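Local coordinates for protein phthiocerol synthesis polyketide synthase type I PpsC (Mycobacterium tuberculosis, PDB 7AHB) that probably selects acyl extender units and loads them onto the polyketide synthase for phthiocerol lipid synthesis, through its acyltransferase domain, at residues Gly47-Val52 / Thr130-Ile135; Ser58-Met63 / Ile317-Leu322; Glu195-Ile200 / His240-Asp245. All blocks are in the same frame, centred on the assembly; numbering follows the deposited sequence.

Interaction 1: residues Gly47-Val52 / Thr130-Ile135; sequences GGTVFV and TPDAVI. With SO4 (sulfate ion), chain D.
Val50, Phe51 and Val52 lie beside Ala133, Val134 and Ile135 as adjacent parallel strands, their short axes approaching to 4.7 Å with 28° between their directions. Phe51 is held through both backbone polar atoms: its N donates to Ala133 O (3.1 Å) and its O accepts from Ile135 N (3.0 Å). Val50 CA, Val52 CA and Val134 CA add CA-H...O contacts. Where the strands begin, Thr49 O takes Asp132 N at 2.8 Å and, weakly, Ala133 N.

Asp132 extends the pairing with its side chain. A first torsion of -54° keeps the carboxylate beside its own backbone N, and OD2 receives Thr49 N at 2.7 Å on the anti lone pair. One residue earlier, Gly48 N donates to O2 of a sulfate (2.9 Å), probably from the crystallisation liquor; the positive phi of Gly48 (90°) suits a residue without a side chain.

On one sheet face Pro131 CB lies over the Phe51 ring, 3.9 Å from its centroid, a CH-pi contact; Trp124 also meets this ring, while Val134 packs against helix 141-147. On the other face Val50 CG1, directed toward the carbonyl side, reaches Ile135 CD1 (3.9 Å) under helix 300-308. Beta-branched residues favour extended backbones, and their bulk fills the space between sheet and helices.

The chemistry thus divides along the strands: apolar groups fill the buried part, while at the solvent-facing start successive amides, of Gly48 and Thr49, are met by anionic oxygens, and the two amides would probably offset part of the negative charge brought together there.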
# COMPACT_ATOMS: atom_id res chain seq x y z
N GLY A 47 5.60 22.19 5.96
CA GLY A 47 4.93 22.08 4.68
C GLY A 47 5.11 20.75 4.01
O GLY A 47 5.94 19.93 4.40
N GLY A 48 4.30 20.52 2.98
CA GLY A 48 4.42 19.32 2.17
C GLY A 48 3.59 18.14 2.65
O GLY A 48 3.59 17.82 3.84
N THR A 49 2.89 17.49 1.72
CA THR A 49 2.01 16.38 2.04
C THR A 49 2.34 15.18 1.16
O THR A 49 2.44 15.31 -0.07
CB THR A 49 0.54 16.77 1.83
OG1 THR A 49 0.17 17.77 2.79
CG2 THR A 49 -0.38 15.54 1.99
N VAL A 50 2.44 14.01 1.79
CA VAL A 50 2.72 12.75 1.11
C VAL A 50 1.54 11.82 1.33
O VAL A 50 1.12 11.62 2.47
CB VAL A 50 4.01 12.11 1.64
CG1 VAL A 50 4.28 10.79 0.95
CG2 VAL A 50 5.22 13.08 1.42
N PHE A 51 1.01 11.26 0.25
CA PHE A 51 0.01 10.20 0.35
C PHE A 51 0.71 8.86 0.26
O PHE A 51 1.47 8.62 -0.69
CB PHE A 51 -1.01 10.26 -0.78
CG PHE A 51 -2.15 11.23 -0.55
CD1 PHE A 51 -2.03 12.29 0.32
CD2 PHE A 51 -3.34 11.07 -1.24
CE1 PHE A 51 -3.07 13.18 0.50
CE2 PHE A 51 -4.39 11.95 -1.05
CZ PHE A 51 -4.26 13.00 -0.18
N VAL A 52 0.43 7.96 1.21
CA VAL A 52 1.08 6.65 1.30
C VAL A 52 0.04 5.57 1.03
O VAL A 52 -0.96 5.47 1.75
CB VAL A 52 1.73 6.44 2.68
CG1 VAL A 52 2.26 5.02 2.80
CG2 VAL A 52 2.84 7.49 2.92
N THR A 130 -4.62 17.22 -1.27
CA THR A 130 -4.03 16.50 -2.39
C THR A 130 -2.55 16.29 -2.11
O THR A 130 -1.92 17.07 -1.37
CB THR A 130 -4.21 17.26 -3.72
OG1 THR A 130 -3.52 18.50 -3.64
CG2 THR A 130 -5.67 17.52 -4.04
N PRO A 131 -1.94 15.26 -2.69
CA PRO A 131 -0.54 14.98 -2.37
C PRO A 131 0.44 15.80 -3.20
O PRO A 131 0.25 16.00 -4.40
CB PRO A 131 -0.38 13.48 -2.68
CG PRO A 131 -1.40 13.23 -3.80
CD PRO A 131 -2.53 14.26 -3.60
N ASP A 132 1.50 16.25 -2.55
CA ASP A 132 2.64 16.80 -3.27
C ASP A 132 3.58 15.70 -3.77
O ASP A 132 4.34 15.93 -4.72
CB ASP A 132 3.43 17.75 -2.37
CG ASP A 132 2.57 18.83 -1.76
OD1 ASP A 132 1.99 19.64 -2.51
OD2 ASP A 132 2.46 18.86 -0.52
N ALA A 133 3.55 14.53 -3.14
CA ALA A 133 4.34 13.37 -3.53
C ALA A 133 3.58 12.15 -3.03
O ALA A 133 2.77 12.24 -2.10
CB ALA A 133 5.75 13.38 -2.93
N VAL A 134 3.81 11.01 -3.68
CA VAL A 134 3.16 9.77 -3.28
C VAL A 134 4.21 8.69 -3.07
O VAL A 134 5.27 8.67 -3.70
CB VAL A 134 2.08 9.30 -4.30
CG1 VAL A 134 1.04 10.37 -4.53
CG2 VAL A 134 2.73 8.88 -5.60
N ILE A 135 3.89 7.75 -2.18
CA ILE A 135 4.72 6.59 -1.91
C ILE A 135 3.82 5.37 -1.97
O ILE A 135 2.75 5.38 -1.35
CB ILE A 135 5.40 6.67 -0.53
CG1 ILE A 135 6.51 7.69 -0.55
CG2 ILE A 135 5.96 5.30 -0.15
CD1 ILE A 135 7.07 8.01 0.83
S SO4 D . 2.10 23.25 2.36
O1 SO4 D . 0.98 23.91 1.69
O2 SO4 D . 2.89 22.52 1.38
O3 SO4 D . 2.94 24.26 3.01
O4 SO4 D . 1.59 22.32 3.37

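Interaction 2: residues Ser58-Met63 / Ile317-Leu322; sequences SQWAGM and ISAHPL
Trp60 and Ala319 form the one hydrogen bond of this contact, from the indole NE1 to the carbonyl O of Ala319 at 2.9 Å. It is bent, with 142° at the hydrogen, and NE1 sits above the carbonyl plane rather than on a lone pair, while the oxygen is near the edge of the indole and tilted 17° from its plane. A first torsion of 46°, which wedges CG between the backbone N and the carbonyl carbon, turns NE1 to this oxygen.

Both segments are loops beyond the C-terminal ends of neighbouring parallel strands, 49-53 and 313-316, of the central sheet, and the contact joins them. Trp60 to Met63 make a type II beta turn closed by Met63 N to Trp60 O at 2.8 Å. Gly62 takes the third position, where phi is positive and glycine is favoured, and the turn folds Met63 CA over one face of the indole, toward its rim.

The apolar contacts gather round Ala319 CB, a small methyl that rests against Met63 SD (3.8 Å) and Trp60 CD1 (4.1 Å), with Ser58 O close by. Met63, extended through its first two torsions, lays SD against this methyl and also touches Met116. Farther out, Ser58 CB meets His320 CB at 4.1 Å, and Ser58 OG rests against Leu322 CD1 at 3.7 Å.

Glu316 OE2 pairs with Ser318 OG and Leu322 N, His320 ND1 with Arg348 N.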
# COMPACT_ATOMS: atom_id res chain seq x y z
N SER A 58 -7.26 -4.48 4.04
CA SER A 58 -7.65 -4.34 5.44
C SER A 58 -9.15 -4.14 5.56
O SER A 58 -9.62 -3.34 6.38
CB SER A 58 -6.89 -3.19 6.11
OG SER A 58 -5.57 -3.10 5.61
N GLN A 59 -9.91 -4.85 4.75
CA GLN A 59 -11.36 -4.72 4.78
C GLN A 59 -11.89 -4.95 6.19
O GLN A 59 -11.43 -5.84 6.92
CB GLN A 59 -11.99 -5.71 3.81
CG GLN A 59 -11.73 -7.18 4.18
CD GLN A 59 -12.22 -8.13 3.10
OE1 GLN A 59 -13.33 -7.95 2.54
NE2 GLN A 59 -11.37 -9.11 2.75
N TRP A 60 -12.87 -4.13 6.57
CA TRP A 60 -13.61 -4.35 7.80
C TRP A 60 -15.10 -4.26 7.49
O TRP A 60 -15.50 -3.60 6.53
CB TRP A 60 -13.23 -3.34 8.91
CG TRP A 60 -13.16 -1.92 8.46
CD1 TRP A 60 -12.06 -1.27 8.01
CD2 TRP A 60 -14.22 -0.96 8.46
NE1 TRP A 60 -12.36 0.03 7.71
CE2 TRP A 60 -13.69 0.25 7.99
CE3 TRP A 60 -15.57 -1.01 8.82
CZ2 TRP A 60 -14.46 1.39 7.84
CZ3 TRP A 60 -16.34 0.12 8.69
CH2 TRP A 60 -15.79 1.31 8.19
N ALA A 61 -15.89 -4.94 8.33
CA ALA A 61 -17.33 -5.10 8.12
C ALA A 61 -18.01 -3.76 7.94
O ALA A 61 -18.07 -2.95 8.88
CB ALA A 61 -17.93 -5.84 9.31
N GLY A 62 -18.60 -3.57 6.76
CA GLY A 62 -19.28 -2.34 6.45
C GLY A 62 -18.39 -1.23 5.95
O GLY A 62 -18.83 -0.08 5.85
N MET A 63 -17.15 -1.54 5.62
CA MET A 63 -16.20 -0.58 5.09
C MET A 63 -16.82 0.20 3.94
O MET A 63 -17.29 -0.38 2.96
CB MET A 63 -14.97 -1.34 4.62
CG MET A 63 -13.90 -0.52 3.93
SD MET A 63 -12.82 -1.66 3.04
CE MET A 63 -13.91 -2.16 1.71
N ILE A 317 -3.43 6.15 2.91
CA ILE A 317 -4.68 6.08 2.18
C ILE A 317 -5.15 4.62 2.25
O ILE A 317 -4.84 3.82 1.36
CB ILE A 317 -4.51 6.54 0.73
CG1 ILE A 317 -3.90 7.93 0.69
CG2 ILE A 317 -5.89 6.53 0.02
CD1 ILE A 317 -4.74 9.02 1.29
N SER A 318 -5.84 4.25 3.32
CA SER A 318 -6.20 2.86 3.54
C SER A 318 -7.50 2.80 4.32
O SER A 318 -8.00 3.82 4.84
CB SER A 318 -5.09 2.09 4.29
OG SER A 318 -4.96 2.59 5.61
N ALA A 319 -8.05 1.59 4.42
CA ALA A 319 -9.24 1.34 5.24
C ALA A 319 -8.91 1.24 6.73
O ALA A 319 -9.82 1.42 7.57
CB ALA A 319 -9.92 0.05 4.79
N HIS A 320 -7.65 0.98 7.09
CA HIS A 320 -7.27 0.89 8.48
C HIS A 320 -5.77 1.15 8.57
O HIS A 320 -5.02 0.52 7.81
CB HIS A 320 -7.60 -0.47 9.10
CG HIS A 320 -7.19 -0.60 10.54
ND1 HIS A 320 -7.89 -0.02 11.57
CD2 HIS A 320 -6.12 -1.22 11.10
CE1 HIS A 320 -7.27 -0.28 12.72
NE2 HIS A 320 -6.21 -1.01 12.46
N PRO A 321 -5.32 2.04 9.46
CA PRO A 321 -3.91 2.45 9.43
C PRO A 321 -2.99 1.36 9.95
O PRO A 321 -3.04 1.02 11.14
CB PRO A 321 -3.87 3.69 10.32
CG PRO A 321 -5.30 3.93 10.80
CD PRO A 321 -6.05 2.62 10.61
N LEU A 322 -2.15 0.79 9.09
CA LEU A 322 -1.18 -0.18 9.55
C LEU A 322 0.26 0.30 9.40
O LEU A 322 1.16 -0.35 9.94
CB LEU A 322 -1.35 -1.49 8.78
CG LEU A 322 -2.65 -2.27 9.07
CD1 LEU A 322 -2.77 -3.41 8.03
CD2 LEU A 322 -2.73 -2.81 10.50

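Interaction 3: residues Glu195-Ile200 / His240-Asp245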
# COMPACT_ATOMS: atom_id res chain seq x y z
N GLU A 195 14.84 -20.22 1.43
CA GLU A 195 13.52 -20.00 0.89
C GLU A 195 12.83 -18.77 1.47
O GLU A 195 11.79 -18.35 0.95
CB GLU A 195 12.63 -21.24 1.12
CG GLU A 195 13.18 -22.49 0.43
CD GLU A 195 12.36 -23.73 0.70
OE1 GLU A 195 11.13 -23.63 0.76
OE2 GLU A 195 12.95 -24.81 0.87
N VAL A 196 13.38 -18.18 2.53
CA VAL A 196 12.80 -17.01 3.18
C VAL A 196 13.60 -15.79 2.77
O VAL A 196 14.84 -15.84 2.73
CB VAL A 196 12.81 -17.17 4.71
CG1 VAL A 196 12.31 -15.91 5.38
CG2 VAL A 196 11.94 -18.39 5.10
N SER A 197 12.89 -14.68 2.48
CA SER A 197 13.51 -13.43 2.06
C SER A 197 13.20 -12.28 3.01
O SER A 197 12.21 -12.31 3.75
CB SER A 197 13.04 -13.04 0.64
OG SER A 197 11.65 -12.76 0.66
N LEU A 198 14.03 -11.24 2.96
CA LEU A 198 13.67 -9.95 3.54
C LEU A 198 12.68 -9.30 2.57
O LEU A 198 13.05 -8.97 1.44
CB LEU A 198 14.91 -9.08 3.74
CG LEU A 198 14.69 -7.81 4.56
CD1 LEU A 198 15.99 -7.35 5.22
CD2 LEU A 198 14.12 -6.69 3.69
N GLY A 199 11.43 -9.15 2.98
CA GLY A 199 10.38 -8.69 2.07
C GLY A 199 10.13 -7.20 2.09
O GLY A 199 9.93 -6.59 1.03
N ILE A 200 10.13 -6.60 3.28
CA ILE A 200 9.85 -5.18 3.41
C ILE A 200 10.82 -4.59 4.42
O ILE A 200 10.90 -5.07 5.56
CB ILE A 200 8.40 -4.89 3.85
CG1 ILE A 200 7.42 -5.51 2.84
CG2 ILE A 200 8.17 -3.37 3.97
CD1 ILE A 200 5.95 -5.23 3.16
N HIS A 240 7.57 -10.49 -2.80
CA HIS A 240 8.88 -9.93 -2.45
C HIS A 240 9.83 -11.04 -1.99
O HIS A 240 10.48 -10.94 -0.95
CB HIS A 240 8.72 -8.85 -1.38
CG HIS A 240 7.60 -7.90 -1.67
ND1 HIS A 240 7.57 -7.10 -2.80
CD2 HIS A 240 6.43 -7.69 -1.03
CE1 HIS A 240 6.44 -6.43 -2.83
NE2 HIS A 240 5.74 -6.74 -1.75
N ASN A 241 9.91 -12.09 -2.81
CA ASN A 241 10.57 -13.33 -2.47
C ASN A 241 10.89 -14.04 -3.77
O ASN A 241 10.23 -13.77 -4.79
CB ASN A 241 9.65 -14.18 -1.58
CG ASN A 241 10.24 -15.55 -1.25
OD1 ASN A 241 10.22 -16.45 -2.07
ND2 ASN A 241 10.73 -15.71 -0.04
N PRO A 242 11.91 -14.92 -3.79
CA PRO A 242 12.19 -15.73 -4.98
C PRO A 242 10.99 -16.42 -5.59
O PRO A 242 10.96 -16.66 -6.81
CB PRO A 242 13.20 -16.78 -4.45
CG PRO A 242 13.94 -16.07 -3.36
CD PRO A 242 13.02 -14.99 -2.80
N ALA A 243 10.01 -16.80 -4.77
CA ALA A 243 8.83 -17.46 -5.28
C ALA A 243 8.21 -16.70 -6.45
O ALA A 243 7.53 -17.29 -7.29
CB ALA A 243 7.80 -17.63 -4.16
N MET A 244 8.43 -15.39 -6.51
CA MET A 244 7.76 -14.56 -7.52
C MET A 244 8.45 -14.61 -8.88
O MET A 244 7.84 -14.20 -9.88
CB MET A 244 7.67 -13.10 -7.05
CG MET A 244 6.84 -12.90 -5.82
SD MET A 244 5.09 -13.26 -6.01
CE MET A 244 4.96 -14.95 -5.49
N ASP A 245 9.70 -15.10 -8.94
CA ASP A 245 10.35 -15.31 -10.22
C ASP A 245 9.44 -16.07 -11.17
O ASP A 245 9.38 -15.78 -12.37
CB ASP A 245 11.66 -16.08 -10.06
CG ASP A 245 12.61 -15.44 -9.06
OD1 ASP A 245 12.48 -14.22 -8.80
OD2 ASP A 245 13.46 -16.18 -8.52
O HOH W 1 10.70 -19.29 -1.37
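Ser197 OG donates to His240 O at 2.7 Å and accepts from Asn241 ND2 at 3.2 Å, so one small hydroxyl ties the strand to two successive residues of the loop. Asn241 ND2 also gives Glu195 O a nearly straight bond, 3.0 Å and 175° at the hydrogen, with that oxygen in the amide plane; the bond to Ser197 OG is more bent and lies out of this plane. Next to these polar groups, His240 CB packs on Gly199 O at 3.5 Å and Pro242 CD on Ser197 CB at 4.0 Å.

The Asn241 amide is fixed from its other end as well. OD1 accepts Ala243 N at 2.7 Å on a lone pair, an Asx turn at the start of the 3-10 segment 242-245, and a water bridges OD1 to Glu195 O. Asparagine suits the place because it both donates and accepts in one flat group. Toward strand 207-211, Gly199 and Ile200 both face Val208 in a classic beta bulge.

His240 itself has a left-handed backbone (phi 57°), unusual for a residue with a side chain. Its imidazole is bonded at both nitrogens, ND1 to Asn296 O and NE2 to Ser138 OG. Ser138 lies in a GxSxG sequence, and the pairing is consistent with the serine-histidine dyad at the nucleophile elbow of malonyl-CoA:ACP transacylase-like domains.

Overall arrangement
Interaction 1 lies within the parallel sheet and interaction 2 in the loops that follow two of its strands, their centres about 20 Å apart. Strand 49-53 pairs with strand 133-136 in interaction 1 and has strand 313-316 as its other neighbour. The two contacts touch where Val52 O approaches Ile317 N (2.8 Å, a probable hydrogen bond). Their segments alternate along the chain, whereas interaction 3 is nested within the loop closed by interaction 2. It joins the antiparallel sheet of the smaller, ferredoxin-like subdomain to the loop before helix 248-254, with its centre 26 to 29 Å from the other two. Strand 133-136 leads into the putative nucleophile elbow, which His240 meets from interaction 3, consistent with an active site between the subdomains.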